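Quinoline 2-oxidoreductase small subunit (Pseudomonas putida, PDB 1T3Q) carries two [2Fe-2S] clusters that probably relay electrons from the molybdenum cofactor to FAD in a bacterial molybdenum hydroxylase acting on quinoline. Local coordinates at residues A[132-137]-A[149-154]. Numbering follows the deposited sequence.
Sequences EVREVM and TIIDAI
NH2 of Arg-134 forms a salt bridge with OD1 of Asp-721 of the large subunit, while the guanidinium lies with one face over Ile-151: CG1 of Ile-151 sits 3.9 Å above the plane, over its centre. The two helices that meet here, 130-136 and 148-154, belong to the helical [2Fe-2S] binding domain characteristic of molybdenum hydroxylases, which holds the second cluster. The short axes approach to 10.0 Å. They run at 118° to each other, so the pair is steeply crossed rather than antiparallel. The contact is apolar, and all six residues that touch are buried.

Ile-151 has the largest share of the buried area in this contact. Its chi2 of -59° puts CD1 against both Arg-134 CG and Val-133 CG1. The first of these lies 3.5 Å from Ile-151 CD1, and Val-133 CG1 is 3.7 Å from the same methyl. The Arg-134 chain, extended from CG to NE, passes Ile-151 at about a right angle; its aliphatic CG meets Ile-151 CD1, while the guanidinium, stacked over CG1, also pairs with Asp-721. An alanine in place of Arg-134 would probably leave Asp-721 of the large subunit without this charged partner and strip the guanidinium from over Ile-151 CG1 and CG from beside CD1.

Val-133, with CG1 anti to the backbone N (chi1 178°), uses that one methyl twice. Its CG1 also lies 3.6 Å from Ile-154 CD1, and its CG2 meets Ile-154 CG2. Ile-150, at the margin of the contact, packs on Phe-99 of helix 94-101 and has its side chain about 6 Å from the second [2Fe-2S] cluster. Met-137, which also leans on Met-114 and Ile-121 of helix 111-124, reaches tip to tip toward Ile-154. Its SD stands 3.9 Å from Ile-154 CD1, with the bent chain bringing CE close to the same methyl.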
ATOM      1  N   GLU A 132       2.871  32.196 -30.447  1.00 21.67           N
ATOM      2  CA  GLU A 132       3.457  30.996 -31.024  1.00 21.69           C
ATOM      3  C   GLU A 132       3.243  29.813 -30.081  1.00 21.26           C
ATOM      4  O   GLU A 132       2.926  28.704 -30.520  1.00 21.09           O
ATOM      5  CB  GLU A 132       4.955  31.221 -31.288  1.00 24.81           C
ATOM      6  CG  GLU A 132       5.210  32.212 -32.430  1.00 30.03           C
ATOM      7  CD  GLU A 132       6.655  32.704 -32.526  1.00 33.27           C
ATOM      8  OE1 GLU A 132       6.972  33.376 -33.531  1.00 37.18           O
ATOM      9  OE2 GLU A 132       7.466  32.437 -31.611  1.00 32.23           O
ATOM     10  N   VAL A 133       3.409  30.053 -28.785  1.00 20.52           N
ATOM     11  CA  VAL A 133       3.219  28.989 -27.809  1.00 21.20           C
ATOM     12  C   VAL A 133       1.754  28.547 -27.790  1.00 20.82           C
ATOM     13  O   VAL A 133       1.466  27.352 -27.829  1.00 19.66           O
ATOM     14  CB  VAL A 133       3.649  29.430 -26.393  1.00 19.93           C
ATOM     15  CG1 VAL A 133       3.389  28.305 -25.394  1.00 19.16           C
ATOM     16  CG2 VAL A 133       5.140  29.781 -26.387  1.00 20.10           C
ATOM     17  N   ARG A 134       0.830  29.501 -27.746  1.00 20.80           N
ATOM     18  CA  ARG A 134      -0.587  29.147 -27.733  1.00 20.90           C
ATOM     19  C   ARG A 134      -0.951  28.337 -28.976  1.00 21.44           C
ATOM     20  O   ARG A 134      -1.758  27.410 -28.907  1.00 19.51           O
ATOM     21  CB  ARG A 134      -1.460  30.405 -27.638  1.00 19.56           C
ATOM     22  CG  ARG A 134      -1.522  31.003 -26.225  1.00 19.28           C
ATOM     23  CD  ARG A 134      -2.364  32.276 -26.187  1.00 21.01           C
ATOM     24  NE  ARG A 134      -2.447  32.870 -24.851  1.00 20.91           N
ATOM     25  CZ  ARG A 134      -3.246  32.436 -23.878  1.00 21.99           C
ATOM     26  NH1 ARG A 134      -4.040  31.394 -24.081  1.00 21.48           N
ATOM     27  NH2 ARG A 134      -3.259  33.051 -22.705  1.00 21.66           N
ATOM     28  N   GLU A 135      -0.337  28.680 -30.105  1.00 22.00           N
ATOM     29  CA  GLU A 135      -0.587  27.988 -31.364  1.00 23.78           C
ATOM     30  C   GLU A 135      -0.113  26.545 -31.335  1.00 21.94           C
ATOM     31  O   GLU A 135      -0.859  25.628 -31.679  1.00 23.54           O
ATOM     32  CB  GLU A 135       0.107  28.724 -32.514  1.00 27.45           C
ATOM     33  CG  GLU A 135      -0.467  30.099 -32.780  1.00 34.92           C
ATOM     34  CD  GLU A 135       0.393  30.935 -33.711  1.00 39.50           C
ATOM     35  OE1 GLU A 135      -0.015  32.078 -34.019  1.00 42.54           O
ATOM     36  OE2 GLU A 135       1.474  30.459 -34.129  1.00 41.57           O
ATOM     37  N   VAL A 136       1.131  26.337 -30.927  1.00 20.49           N
ATOM     38  CA  VAL A 136       1.674  24.988 -30.882  1.00 20.88           C
ATOM     39  C   VAL A 136       1.084  24.148 -29.751  1.00 21.62           C
ATOM     40  O   VAL A 136       0.938  22.934 -29.887  1.00 19.86           O
ATOM     41  CB  VAL A 136       3.208  25.018 -30.753  1.00 21.90           C
ATOM     42  CG1 VAL A 136       3.769  23.601 -30.841  1.00 20.96           C
ATOM     43  CG2 VAL A 136       3.796  25.883 -31.864  1.00 24.08           C
ATOM     44  N   MET A 137       0.725  24.792 -28.642  1.00 20.93           N
ATOM     45  CA  MET A 137       0.159  24.069 -27.503  1.00 20.37           C
ATOM     46  C   MET A 137      -1.342  23.811 -27.666  1.00 19.15           C
ATOM     47  O   MET A 137      -1.952  23.162 -26.816  1.00 21.17           O
ATOM     48  CB  MET A 137       0.391  24.854 -26.203  1.00 20.69           C
ATOM     49  CG  MET A 137       1.858  25.115 -25.827  1.00 22.18           C
ATOM     50  SD  MET A 137       2.852  23.629 -25.561  1.00 23.40           S
ATOM     51  CE  MET A 137       1.999  22.878 -24.135  1.00 21.19           C
ATOM     52  N   THR A 149      -1.143  30.420 -17.351  1.00 15.89           N
ATOM     53  CA  THR A 149       0.086  30.173 -16.615  1.00 15.72           C
ATOM     54  C   THR A 149       1.032  29.179 -17.287  1.00 16.27           C
ATOM     55  O   THR A 149       2.226  29.167 -16.994  1.00 17.75           O
ATOM     56  CB  THR A 149      -0.213  29.725 -15.165  1.00 16.75           C
ATOM     57  OG1 THR A 149      -1.163  28.652 -15.172  1.00 15.57           O
ATOM     58  CG2 THR A 149      -0.778  30.898 -14.362  1.00 14.99           C
ATOM     59  N   ILE A 150       0.503  28.337 -18.171  1.00 14.85           N
ATOM     60  CA  ILE A 150       1.348  27.393 -18.896  1.00 16.55           C
ATOM     61  C   ILE A 150       2.117  28.217 -19.936  1.00 17.47           C
ATOM     62  O   ILE A 150       3.306  27.974 -20.187  1.00 17.84           O
ATOM     63  CB  ILE A 150       0.506  26.303 -19.607  1.00 15.39           C
ATOM     64  CG1 ILE A 150      -0.116  25.371 -18.565  1.00 17.05           C
ATOM     65  CG2 ILE A 150       1.379  25.504 -20.566  1.00 16.42           C
ATOM     66  CD1 ILE A 150      -1.105  24.365 -19.141  1.00 14.86           C
ATOM     67  N   ILE A 151       1.435  29.198 -20.526  1.00 16.72           N
ATOM     68  CA  ILE A 151       2.068  30.068 -21.519  1.00 18.32           C
ATOM     69  C   ILE A 151       3.149  30.864 -20.781  1.00 18.81           C
ATOM     70  O   ILE A 151       4.260  31.045 -21.287  1.00 19.51           O
ATOM     71  CB  ILE A 151       1.054  31.052 -22.153  1.00 17.09           C
ATOM     72  CG1 ILE A 151      -0.140  30.287 -22.734  1.00 15.88           C
ATOM     73  CG2 ILE A 151       1.726  31.872 -23.257  1.00 16.85           C
ATOM     74  CD1 ILE A 151       0.214  29.262 -23.796  1.00 17.05           C
ATOM     75  N   ASP A 152       2.818  31.326 -19.579  1.00 18.69           N
ATOM     76  CA  ASP A 152       3.764  32.083 -18.759  1.00 20.05           C
ATOM     77  C   ASP A 152       5.010  31.248 -18.473  1.00 20.17           C
ATOM     78  O   ASP A 152       6.135  31.731 -18.594  1.00 20.12           O
ATOM     79  CB  ASP A 152       3.143  32.460 -17.408  1.00 19.46           C
ATOM     80  CG  ASP A 152       1.992  33.441 -17.530  1.00 19.82           C
ATOM     81  OD1 ASP A 152       1.281  33.618 -16.517  1.00 20.72           O
ATOM     82  OD2 ASP A 152       1.800  34.040 -18.608  1.00 20.22           O
ATOM     83  N   ALA A 153       4.799  29.997 -18.075  1.00 19.15           N
ATOM     84  CA  ALA A 153       5.896  29.100 -17.740  1.00 20.06           C
ATOM     85  C   ALA A 153       6.844  28.843 -18.907  1.00 20.71           C
ATOM     86  O   ALA A 153       8.063  28.897 -18.741  1.00 21.01           O
ATOM     87  CB  ALA A 153       5.350  27.769 -17.208  1.00 18.67           C
ATOM     88  N   ILE A 154       6.283  28.573 -20.082  1.00 18.85           N
ATOM     89  CA  ILE A 154       7.087  28.285 -21.267  1.00 20.15           C
ATOM     90  C   ILE A 154       7.888  29.481 -21.790  1.00 19.90           C
ATOM     91  O   ILE A 154       8.969  29.306 -22.354  1.00 20.59           O
ATOM     92  CB  ILE A 154       6.197  27.733 -22.403  1.00 20.10           C
ATOM     93  CG1 ILE A 154       5.554  26.420 -21.949  1.00 17.69           C
ATOM     94  CG2 ILE A 154       7.026  27.520 -23.676  1.00 19.16           C
ATOM     95  CD1 ILE A 154       4.456  25.914 -22.862  1.00 16.37           C
TER